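Local coordinates for transposon Tn7 transposition protein tnsA (Escherichia coli, PDB 1T0F), which makes up the Tn7 transposase together with TnsB and, as a restriction enzyme-like endonuclease, breaks the 5' DNA strands during transposition, at residues Ala17-Ile20 against Lys21-Arg24; Arg154-Gln158 against Lys159-Trp163; Val174-Glu177 against Asn178-Leu182; Asn212-Asn215 against Val216-Val220; Leu228-Thr231 against Leu232-Arg236. All blocks are in the same frame, centred on the assembly; numbering follows the deposited sequence.

Contact 1 of 5, residues Ala17-Ile20 against Lys21-Arg24; sequences ARRI and KEGR
A local helix-end contact joins R18 and R19, on the last turn of helix 13-21, to E22 and R24 in the loop that leads on toward strand 48-51, at the protein surface. Its charged centre is OE1 of E22, which two arginines share. From the helix comes R18, whose NH1 lies 3.0 Å from E22 OE1; the oxygen sits over one face of the guanidinium, so this salt bridge rests on charge, with no N-H directed at it. From the loop comes R24, whose NE donates to E22 OE1 at 2.8 Å, meeting the oxygen from above the carboxylate plane, 70° out of it. The carboxylate reaches both because E22 CG stands between the backbone N and the carbonyl carbon (chi1 48°) and the chain beyond it is extended. The backbone beneath forms a Schellman motif: R24 N bonds to R19 O at 3.1 Å in a nearly straight N-H...O arrangement (169°), and G23, with positive phi, is the C-prime residue; the G23 N to I20 O bond is less securely placed. R24 slants across the aliphatic part of R19, CD to CB 3.8 Å, and its NE remains 4.3 Å from R19 NE, like charges that the nearby carboxylate would be expected to ease. Beyond the turn, R24 NH1 donates to the carbonyl of P34, while R19 makes a cation-pi contact with F11.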
# COMPACT_ATOMS: atom_id res chain seq x y z
N ALA A 17 2.50 22.27 10.25
CA ALA A 17 1.37 23.20 10.28
C ALA A 17 0.88 23.49 8.86
O ALA A 17 -0.32 23.57 8.61
CB ALA A 17 1.78 24.50 10.97
N ARG A 18 1.83 23.64 7.94
CA ARG A 18 1.51 23.93 6.55
C ARG A 18 0.76 22.78 5.89
O ARG A 18 -0.20 23.00 5.15
CB ARG A 18 2.81 24.24 5.80
CG ARG A 18 2.70 24.25 4.28
CD ARG A 18 3.04 22.89 3.70
NE ARG A 18 3.22 22.93 2.25
CZ ARG A 18 3.64 21.90 1.51
NH1 ARG A 18 3.91 20.74 2.09
NH2 ARG A 18 3.79 22.04 0.20
N ARG A 19 1.19 21.56 6.17
CA ARG A 19 0.53 20.39 5.59
C ARG A 19 -0.87 20.23 6.17
O ARG A 19 -1.79 19.80 5.47
CB ARG A 19 1.38 19.14 5.83
CG ARG A 19 2.64 19.14 4.99
CD ARG A 19 3.44 17.85 5.10
NE ARG A 19 4.37 17.71 3.99
CZ ARG A 19 5.32 18.59 3.69
NH1 ARG A 19 5.49 19.68 4.43
NH2 ARG A 19 6.12 18.38 2.65
N ILE A 20 -1.04 20.57 7.44
CA ILE A 20 -2.35 20.48 8.06
C ILE A 20 -3.28 21.49 7.40
O ILE A 20 -4.46 21.22 7.20
CB ILE A 20 -2.26 20.75 9.58
CG1 ILE A 20 -1.42 19.66 10.25
CG2 ILE A 20 -3.66 20.79 10.18
CD1 ILE A 20 -1.25 19.84 11.75
N LYS A 21 -2.74 22.67 7.06
CA LYS A 21 -3.53 23.71 6.42
C LYS A 21 -4.04 23.28 5.06
O LYS A 21 -5.20 23.50 4.73
CB LYS A 21 -2.72 25.00 6.25
CG LYS A 21 -2.59 25.84 7.51
CD LYS A 21 -2.74 27.33 7.18
CE LYS A 21 -1.74 27.80 6.13
NZ LYS A 21 -1.97 29.21 5.73
N GLU A 22 -3.17 22.67 4.25
CA GLU A 22 -3.57 22.21 2.93
C GLU A 22 -4.48 21.00 3.05
O GLU A 22 -4.81 20.34 2.05
CB GLU A 22 -2.34 21.90 2.06
CG GLU A 22 -1.29 21.03 2.72
CD GLU A 22 -0.04 20.87 1.86
OE1 GLU A 22 0.94 20.27 2.33
OE2 GLU A 22 -0.05 21.35 0.70
N GLY A 23 -4.89 20.71 4.28
CA GLY A 23 -5.79 19.60 4.53
C GLY A 23 -5.31 18.20 4.20
O GLY A 23 -6.11 17.37 3.75
N ARG A 24 -4.03 17.91 4.40
CA ARG A 24 -3.53 16.57 4.12
C ARG A 24 -4.11 15.61 5.15
O ARG A 24 -4.20 15.94 6.33
CB ARG A 24 -2.01 16.53 4.15
CG ARG A 24 -1.37 17.14 2.93
CD ARG A 24 0.14 16.99 2.95
NE ARG A 24 0.74 17.50 1.72
CZ ARG A 24 0.60 16.94 0.53
NH1 ARG A 24 -0.12 15.83 0.39
NH2 ARG A 24 1.16 17.50 -0.53

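Contact 2 of 5, residues Arg154-Gln158 against Lys159-Trp163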
# COMPACT_ATOMS: atom_id res chain seq x y z
N ARG A 154 -2.36 0.96 19.65
CA ARG A 154 -3.24 1.55 20.65
C ARG A 154 -4.16 2.61 20.05
O ARG A 154 -5.32 2.71 20.45
CB ARG A 154 -2.40 2.17 21.78
CG ARG A 154 -1.66 1.14 22.60
CD ARG A 154 -0.95 1.78 23.79
NE ARG A 154 -0.25 0.77 24.59
CZ ARG A 154 -0.33 0.69 25.91
NH1 ARG A 154 -1.07 1.56 26.59
NH2 ARG A 154 0.33 -0.26 26.56
N TYR A 155 -3.63 3.38 19.11
CA TYR A 155 -4.41 4.43 18.45
C TYR A 155 -5.66 3.84 17.81
O TYR A 155 -6.79 4.27 18.09
CB TYR A 155 -3.57 5.10 17.36
CG TYR A 155 -4.28 6.25 16.67
CD1 TYR A 155 -4.26 7.54 17.20
CD2 TYR A 155 -4.98 6.04 15.47
CE1 TYR A 155 -4.90 8.59 16.57
CE2 TYR A 155 -5.63 7.10 14.83
CZ TYR A 155 -5.59 8.37 15.39
OH TYR A 155 -6.20 9.43 14.77
N TRP A 156 -5.47 2.86 16.94
CA TRP A 156 -6.62 2.25 16.28
C TRP A 156 -7.50 1.45 17.23
O TRP A 156 -8.72 1.37 17.04
CB TRP A 156 -6.14 1.41 15.10
CG TRP A 156 -5.56 2.26 14.03
CD1 TRP A 156 -4.25 2.35 13.67
CD2 TRP A 156 -6.27 3.20 13.22
NE1 TRP A 156 -4.10 3.29 12.68
CE2 TRP A 156 -5.32 3.83 12.38
CE3 TRP A 156 -7.62 3.58 13.12
CZ2 TRP A 156 -5.67 4.81 11.45
CZ3 TRP A 156 -7.97 4.55 12.19
CH2 TRP A 156 -7.00 5.16 11.37
N GLN A 157 -6.91 0.86 18.26
CA GLN A 157 -7.72 0.11 19.22
C GLN A 157 -8.69 1.10 19.88
O GLN A 157 -9.86 0.78 20.11
CB GLN A 157 -6.85 -0.54 20.29
CG GLN A 157 -7.66 -1.06 21.47
CD GLN A 157 -6.81 -1.71 22.53
OE1 GLN A 157 -6.31 -2.82 22.35
NE2 GLN A 157 -6.62 -1.01 23.64
N GLN A 158 -8.18 2.29 20.16
CA GLN A 158 -8.97 3.36 20.78
C GLN A 158 -10.14 3.73 19.86
O GLN A 158 -11.24 3.99 20.32
CB GLN A 158 -8.06 4.57 20.99
CG GLN A 158 -8.55 5.60 21.98
CD GLN A 158 -7.50 6.68 22.22
OE1 GLN A 158 -7.40 7.64 21.46
NE2 GLN A 158 -6.71 6.51 23.28
N LYS A 159 -9.88 3.76 18.55
CA LYS A 159 -10.89 4.10 17.55
C LYS A 159 -11.80 2.92 17.21
O LYS A 159 -12.76 3.06 16.44
CB LYS A 159 -10.21 4.57 16.26
CG LYS A 159 -9.34 5.81 16.40
CD LYS A 159 -10.16 7.04 16.70
CE LYS A 159 -9.30 8.29 16.70
NZ LYS A 159 -8.21 8.22 17.72
N GLN A 160 -11.50 1.75 17.77
CA GLN A 160 -12.27 0.54 17.55
C GLN A 160 -12.26 0.10 16.08
O GLN A 160 -13.23 -0.47 15.56
CB GLN A 160 -13.70 0.74 18.06
CG GLN A 160 -13.74 1.09 19.55
CD GLN A 160 -15.15 1.14 20.10
OE1 GLN A 160 -15.86 0.14 20.11
NE2 GLN A 160 -15.55 2.31 20.59
N ILE A 161 -11.14 0.38 15.41
CA ILE A 161 -10.96 0.01 14.02
C ILE A 161 -9.87 -1.06 13.94
O ILE A 161 -8.76 -0.85 14.44
CB ILE A 161 -10.55 1.23 13.17
CG1 ILE A 161 -11.72 2.22 13.10
CG2 ILE A 161 -10.13 0.78 11.77
CD1 ILE A 161 -11.39 3.51 12.39
N PRO A 162 -10.16 -2.21 13.32
CA PRO A 162 -9.17 -3.29 13.20
C PRO A 162 -7.89 -2.80 12.54
O PRO A 162 -7.93 -2.09 11.53
CB PRO A 162 -9.89 -4.34 12.34
CG PRO A 162 -11.34 -4.10 12.66
CD PRO A 162 -11.43 -2.59 12.67
N TRP A 163 -6.76 -3.20 13.10
CA TRP A 163 -5.45 -2.79 12.58
C TRP A 163 -4.57 -4.02 12.47
O TRP A 163 -4.55 -4.86 13.38
CB TRP A 163 -4.81 -1.78 13.54
CG TRP A 163 -3.41 -1.40 13.18
CD1 TRP A 163 -3.01 -0.47 12.26
CD2 TRP A 163 -2.21 -1.90 13.79
NE1 TRP A 163 -1.64 -0.36 12.27
CE2 TRP A 163 -1.12 -1.22 13.20
CE3 TRP A 163 -1.95 -2.85 14.79
CZ2 TRP A 163 0.20 -1.47 13.56
CZ3 TRP A 163 -0.63 -3.09 15.15
CH2 TRP A 163 0.43 -2.40 14.54
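Aromatic and apolar contacts centre on W156, which meets I161 and W163 just past the C-terminal end of helix 143-159. I161 CD1 lies at the edge of the indole, near its plane, 3.6 Å from W156 CZ3. W163 approaches at the pyrrole end, CD1 to W156 CD1 3.4 Å; the five-membered rings are nearly parallel, 12° apart, but with centroids 5.0 Å apart they are slid past each other and scarcely overlap. Replacing W156 with an alanine would probably open a gap between I161 and W163 and leave the hydroxyl of T116 without its indole N-H partner.

The charged contact is a cation-pi interaction. K159 bends at chi2 and chi4 to bring NZ over one face of the Y155 ring, 3.8 Å from the centroid and 26° off the normal. The same ammonium forms a salt bridge with D92, while Y155 OH bonds to the backbone N of L89.

Backbone bonds end the helix in a Schellman motif at Q160, which has positive phi. I161 N reaches back to W156 O at 3.1 Å with an N-H...O angle of 166°, and Q160 N bonds to Q157 O at 3.0 Å from above that carbonyl plane.

The turn thus delivers the chain from helix 143-159 into strand 163-166, outermost in the sheet of this chain, whose parallel neighbour is 129-134. W156 and W163 both pack on A131 of that neighbour, W163 also touches the magnesium-binding Q133, and Y155 and Q158 face helix 90-100 at D92.

Contact 3 of 5, residues Val174-Glu177 against Asn178-Leu182; sequences VVKE and NIEWL
OD1 of N178 is gripped twice: water 1 donates to it at 2.8 Å, and the backbone N of F252 supplies a second hydrogen bond. The same water donates to E177 OE1 at 2.7 Å, thereby bridging two consecutive side chains of helix 173-183. These lie side by side and point the same way, their carboxylate and amide planes turned 58° apart. E177 is brought alongside its neighbour because its CG takes the position between backbone N and carbonyl carbon (chi1 49°) and the chain bends again at chi2. Its other oxygen, E177 OE2, comes within 2.6 Å of V174 O.

The remaining amide atom of N178, ND2, donates to the carbonyls of I248 and K250, so both ends of this buried amide are satisfied by the chain around residues 248-252. V174 CG1 packs alongside ND2 at 3.8 Å. One step round the helix, V175 and I179 run side by side, CG1 to CD1 3.9 Å. K176 and E180 instead cross at a slant, with E180 OE2 3.8 Å from K176 CG; the ammonium of K176 bonds to the carbonyl of D168. Regular i to i+4 bonds carry the backbone, among them I179 N to V175 O at 3.0 Å, with an N-H...O angle of 156°.

Several elements flank the helix. I179 packs on A68 and L71 of helix 64-75, which bears the active-site E66; N178 faces the segment 246-252, and L182 rests against R236 and T239 of helix 230-240.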
# COMPACT_ATOMS: atom_id res chain seq x y z
N VAL A 174 2.49 -15.42 -6.44
CA VAL A 174 2.22 -15.08 -7.83
C VAL A 174 2.20 -13.56 -7.96
O VAL A 174 2.61 -13.02 -8.98
CB VAL A 174 0.87 -15.66 -8.31
CG1 VAL A 174 0.58 -15.19 -9.73
CG2 VAL A 174 0.91 -17.18 -8.26
N VAL A 175 1.70 -12.89 -6.93
CA VAL A 175 1.64 -11.43 -6.94
C VAL A 175 3.08 -10.92 -6.99
O VAL A 175 3.40 -9.99 -7.73
CB VAL A 175 0.96 -10.88 -5.66
CG1 VAL A 175 1.10 -9.36 -5.59
CG2 VAL A 175 -0.51 -11.28 -5.66
N LYS A 176 3.94 -11.55 -6.20
CA LYS A 176 5.34 -11.20 -6.13
C LYS A 176 6.01 -11.32 -7.50
O LYS A 176 6.71 -10.41 -7.94
CB LYS A 176 6.04 -12.10 -5.11
CG LYS A 176 7.47 -11.69 -4.78
CD LYS A 176 7.92 -12.31 -3.45
CE LYS A 176 7.06 -11.83 -2.28
NZ LYS A 176 7.57 -12.27 -0.94
N GLU A 177 5.79 -12.44 -8.19
CA GLU A 177 6.40 -12.61 -9.50
C GLU A 177 5.86 -11.62 -10.52
O GLU A 177 6.59 -11.16 -11.40
CB GLU A 177 6.24 -14.06 -10.00
CG GLU A 177 4.83 -14.65 -9.91
CD GLU A 177 4.08 -14.62 -11.25
OE1 GLU A 177 4.64 -15.07 -12.27
OE2 GLU A 177 2.92 -14.17 -11.26
N ASN A 178 4.58 -11.26 -10.40
CA ASN A 178 4.01 -10.29 -11.32
C ASN A 178 4.63 -8.91 -11.12
O ASN A 178 4.89 -8.20 -12.08
CB ASN A 178 2.49 -10.18 -11.15
CG ASN A 178 1.73 -11.25 -11.92
OD1 ASN A 178 2.12 -11.62 -13.04
ND2 ASN A 178 0.65 -11.75 -11.34
N ILE A 179 4.85 -8.54 -9.87
CA ILE A 179 5.44 -7.23 -9.57
C ILE A 179 6.89 -7.21 -10.05
O ILE A 179 7.38 -6.18 -10.53
CB ILE A 179 5.38 -6.95 -8.04
CG1 ILE A 179 3.92 -6.68 -7.64
CG2 ILE A 179 6.27 -5.77 -7.68
CD1 ILE A 179 3.71 -6.51 -6.14
N GLU A 180 7.56 -8.34 -9.94
CA GLU A 180 8.94 -8.46 -10.38
C GLU A 180 9.04 -8.19 -11.88
O GLU A 180 9.91 -7.46 -12.34
CB GLU A 180 9.46 -9.88 -10.09
CG GLU A 180 10.52 -9.94 -9.01
CD GLU A 180 10.49 -11.25 -8.23
OE1 GLU A 180 10.44 -12.33 -8.87
OE2 GLU A 180 10.52 -11.21 -6.98
N TRP A 181 8.12 -8.77 -12.64
CA TRP A 181 8.10 -8.58 -14.08
C TRP A 181 7.65 -7.18 -14.47
O TRP A 181 8.27 -6.52 -15.30
CB TRP A 181 7.18 -9.63 -14.72
CG TRP A 181 7.05 -9.47 -16.19
CD1 TRP A 181 8.00 -9.74 -17.14
CD2 TRP A 181 5.93 -8.92 -16.89
NE1 TRP A 181 7.53 -9.39 -18.38
CE2 TRP A 181 6.27 -8.88 -18.26
CE3 TRP A 181 4.67 -8.45 -16.48
CZ2 TRP A 181 5.38 -8.40 -19.23
CZ3 TRP A 181 3.79 -7.97 -17.45
CH2 TRP A 181 4.16 -7.95 -18.81
N LEU A 182 6.57 -6.72 -13.85
CA LEU A 182 6.02 -5.40 -14.14
C LEU A 182 6.87 -4.23 -13.72
O LEU A 182 6.83 -3.17 -14.35
CB LEU A 182 4.66 -5.23 -13.46
CG LEU A 182 3.38 -5.59 -14.19
CD1 LEU A 182 2.22 -5.25 -13.27
CD2 LEU A 182 3.27 -4.81 -15.50
O HOH W 1 4.45 -12.92 -13.81

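Contact 4 of 5, residues Asn212-Asn215 against Val216-Val220; sequences NIIN and VCKQV
I213 and C217, one turn apart on helix 213-223, form the buried side of this local contact, whereas I214, N215, K218 and Q219 hold its more open side. On the packed side I213 CD1 meets C217 SG at 4.0 Å, and the sulfur also lies 3.3 Å from I213 O. With I213 CG1 anti to the backbone N (chi1 -177°), the turn at chi2 (62°) brings CD1 toward C217. V216 joins this packing, its CG2 set 3.3 Å from N212 O, and beyond the turn it reaches I204 of helix 198-207.

The turn opens with an N-cap. N212 OD1 accepts from N215 N at 3.1 Å, in the carbonyl plane and on a lone pair, and takes a weaker bond from I214 N. With ND2 donating to the carbonyl of R253, the capping amide is fixed at both ends. N212 O also receives V216 N, in a nearly straight bond of 170°.

Contacts are looser toward solvent. K218 slants across I214 with its aliphatic part, CE to CG2 3.7 Å. Q219, extended beyond CG, runs past N215 O, which already accepts the backbone N of Q219 at 2.8 Å; the added bond from NE2 is weak, at 3.4 Å. I214 itself is less exposed than these polar neighbours, since it also packs against L232 of helix 230-240, and C217 touches T231 and L232 on the same helix.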
# COMPACT_ATOMS: atom_id res chain seq x y z
N ASN A 212 -5.79 -15.53 -24.67
CA ASN A 212 -4.64 -15.23 -23.82
C ASN A 212 -4.05 -13.87 -24.19
O ASN A 212 -3.83 -13.57 -25.36
CB ASN A 212 -3.59 -16.34 -23.97
CG ASN A 212 -2.29 -16.02 -23.26
OD1 ASN A 212 -1.42 -15.35 -23.81
ND2 ASN A 212 -2.17 -16.49 -22.03
N ILE A 213 -3.79 -13.05 -23.17
CA ILE A 213 -3.27 -11.70 -23.39
C ILE A 213 -1.96 -11.60 -24.18
O ILE A 213 -1.81 -10.70 -25.00
CB ILE A 213 -3.10 -10.94 -22.04
CG1 ILE A 213 -2.63 -9.51 -22.29
CG2 ILE A 213 -2.11 -11.67 -21.15
CD1 ILE A 213 -3.60 -8.68 -23.08
N ILE A 214 -1.02 -12.50 -23.94
CA ILE A 214 0.25 -12.45 -24.65
C ILE A 214 0.05 -12.79 -26.13
O ILE A 214 0.61 -12.13 -27.01
CB ILE A 214 1.28 -13.42 -24.04
CG1 ILE A 214 1.40 -13.17 -22.53
CG2 ILE A 214 2.64 -13.23 -24.71
CD1 ILE A 214 1.78 -11.74 -22.16
N ASN A 215 -0.76 -13.81 -26.40
CA ASN A 215 -1.04 -14.20 -27.78
C ASN A 215 -1.68 -13.04 -28.53
O ASN A 215 -1.26 -12.69 -29.63
CB ASN A 215 -1.97 -15.42 -27.83
CG ASN A 215 -1.30 -16.68 -27.35
OD1 ASN A 215 -0.07 -16.77 -27.32
ND2 ASN A 215 -2.10 -17.67 -26.97
N VAL A 216 -2.68 -12.42 -27.91
CA VAL A 216 -3.36 -11.29 -28.52
C VAL A 216 -2.41 -10.14 -28.83
O VAL A 216 -2.45 -9.58 -29.93
CB VAL A 216 -4.52 -10.78 -27.63
CG1 VAL A 216 -5.08 -9.48 -28.21
CG2 VAL A 216 -5.62 -11.82 -27.56
N CYS A 217 -1.55 -9.78 -27.88
CA CYS A 217 -0.61 -8.69 -28.12
C CYS A 217 0.26 -8.97 -29.35
O CYS A 217 0.52 -8.07 -30.15
CB CYS A 217 0.31 -8.48 -26.91
SG CYS A 217 -0.52 -7.75 -25.48
N LYS A 218 0.71 -10.21 -29.48
CA LYS A 218 1.55 -10.58 -30.61
C LYS A 218 0.76 -10.60 -31.91
O LYS A 218 1.25 -10.17 -32.95
CB LYS A 218 2.20 -11.94 -30.36
CG LYS A 218 3.39 -11.84 -29.42
CD LYS A 218 4.13 -13.15 -29.22
CE LYS A 218 3.44 -14.06 -28.22
NZ LYS A 218 4.40 -15.05 -27.66
N GLN A 219 -0.47 -11.10 -31.84
CA GLN A 219 -1.32 -11.16 -33.02
C GLN A 219 -1.68 -9.74 -33.45
O GLN A 219 -1.93 -9.48 -34.62
CB GLN A 219 -2.57 -12.00 -32.72
CG GLN A 219 -2.22 -13.42 -32.29
CD GLN A 219 -3.42 -14.32 -32.10
OE1 GLN A 219 -4.09 -14.71 -33.06
NE2 GLN A 219 -3.71 -14.66 -30.85
N VAL A 220 -1.70 -8.82 -32.49
CA VAL A 220 -2.01 -7.42 -32.77
C VAL A 220 -0.83 -6.77 -33.49
O VAL A 220 -1.02 -5.91 -34.35
CB VAL A 220 -2.33 -6.63 -31.47
CG1 VAL A 220 -2.39 -5.14 -31.76
CG2 VAL A 220 -3.66 -7.10 -30.90

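Contact 5 of 5, residues Leu228-Thr231 against Leu232-Arg236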
# COMPACT_ATOMS: atom_id res chain seq x y z
N LEU A 228 8.07 -5.85 -33.25
CA LEU A 228 7.98 -7.01 -32.37
C LEU A 228 7.87 -6.65 -30.89
O LEU A 228 8.76 -6.01 -30.32
CB LEU A 228 9.19 -7.93 -32.60
CG LEU A 228 9.27 -9.27 -31.86
CD1 LEU A 228 10.25 -10.18 -32.58
CD2 LEU A 228 9.70 -9.05 -30.42
N GLY A 229 6.77 -7.07 -30.26
CA GLY A 229 6.55 -6.80 -28.85
C GLY A 229 6.07 -5.39 -28.53
O GLY A 229 6.10 -4.98 -27.37
N LYS A 230 5.61 -4.67 -29.54
CA LYS A 230 5.13 -3.30 -29.35
C LYS A 230 3.89 -3.19 -28.46
O LYS A 230 3.86 -2.43 -27.50
CB LYS A 230 4.83 -2.66 -30.71
CG LYS A 230 4.30 -1.23 -30.61
CD LYS A 230 5.31 -0.33 -29.92
CE LYS A 230 4.78 1.08 -29.78
NZ LYS A 230 5.74 1.97 -29.06
N THR A 231 2.86 -3.96 -28.80
CA THR A 231 1.61 -3.93 -28.06
C THR A 231 1.78 -4.33 -26.59
O THR A 231 1.24 -3.68 -25.70
CB THR A 231 0.57 -4.82 -28.74
OG1 THR A 231 0.41 -4.39 -30.10
CG2 THR A 231 -0.77 -4.73 -28.03
N LEU A 232 2.55 -5.39 -26.33
CA LEU A 232 2.76 -5.83 -24.95
C LEU A 232 3.48 -4.75 -24.15
O LEU A 232 3.16 -4.54 -22.98
CB LEU A 232 3.60 -7.12 -24.91
CG LEU A 232 3.95 -7.63 -23.50
CD1 LEU A 232 2.69 -7.91 -22.71
CD2 LEU A 232 4.80 -8.90 -23.61
N SER A 233 4.43 -4.06 -24.77
CA SER A 233 5.17 -3.01 -24.08
C SER A 233 4.24 -1.88 -23.68
O SER A 233 4.41 -1.27 -22.62
CB SER A 233 6.31 -2.47 -24.95
OG SER A 233 5.82 -1.79 -26.10
N GLU A 234 3.25 -1.59 -24.52
CA GLU A 234 2.30 -0.54 -24.21
C GLU A 234 1.39 -0.98 -23.07
O GLU A 234 1.14 -0.22 -22.13
CB GLU A 234 1.45 -0.21 -25.44
CG GLU A 234 2.26 0.20 -26.66
CD GLU A 234 1.38 0.66 -27.81
OE1 GLU A 234 0.35 0.01 -28.07
OE2 GLU A 234 1.73 1.68 -28.46
N ILE A 235 0.91 -2.22 -23.14
CA ILE A 235 0.05 -2.77 -22.11
C ILE A 235 0.81 -2.82 -20.78
O ILE A 235 0.26 -2.51 -19.73
CB ILE A 235 -0.43 -4.20 -22.49
CG1 ILE A 235 -1.41 -4.13 -23.66
CG2 ILE A 235 -1.08 -4.88 -21.30
CD1 ILE A 235 -2.70 -3.40 -23.34
N ARG A 236 2.07 -3.21 -20.86
CA ARG A 236 2.90 -3.31 -19.67
C ARG A 236 3.04 -1.95 -18.98
O ARG A 236 2.88 -1.86 -17.76
CB ARG A 236 4.29 -3.84 -20.06
CG ARG A 236 5.21 -4.13 -18.88
CD ARG A 236 6.52 -4.76 -19.38
NE ARG A 236 7.46 -5.02 -18.29
CZ ARG A 236 8.00 -4.07 -17.53
NH1 ARG A 236 7.68 -2.80 -17.72
NH2 ARG A 236 8.85 -4.40 -16.56
O HOH W 2 -0.07 -1.55 -30.27
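The first turn of helix 230-240, with G229 at its N-cap position, joins K230 and T231 to S233 and E234. Water 2 bridges the side chains of T231 and E234, donating to T231 OG1 at 2.9 Å and to E234 OE1 at 2.7 Å. Both oxygens have protein partners too: T231 OG1 bonds to D221 and E234 OE1 accepts from Q197. K230 slants across E234, CE to OE2 3.4 Å; NZ remains 4.1 Å from that oxygen, beyond a salt bridge. A lysine in place of E234 would probably bring two like charges together beside K230, leave the amide of Q197 without its acceptor and water 2 with T231 OG1 alone of the pair it bridges.

S233 OG stands between its backbone N and carbonyl carbon (chi1 66°), from where it donates to K230 O; the 2.5 Å bond is unusually short, so its exact length carries little weight. That carbonyl also accepts E234 N at 3.2 Å. I235 N bonds to T231 O, with an N-H...O angle of 166°. Such a serine bond to the preceding turn is well known in alpha-helices; here it sits where helix 230-240 starts against helix 213-223.

From the N terminus, contact 1 ends helix 13-21 and contact 2 ends helix 143-159, before the chain enters strand 163-166; their nearest atoms are about 11 Å apart. Contact 3 follows within helix 173-183, then contacts 4 and 5 at the starts of helices 213-223 and 230-240. All five are local turns in series, so none nests within or crosses another, and none closes a long loop. The last three form a connected group: V220 CG1 lies 3.3 Å from T231 OG1 between contacts 4 and 5, while R236 makes a cation-pi contact with W181 between contacts 5 and 3. Contact 1 lies across the chain's centre from this C-terminal group.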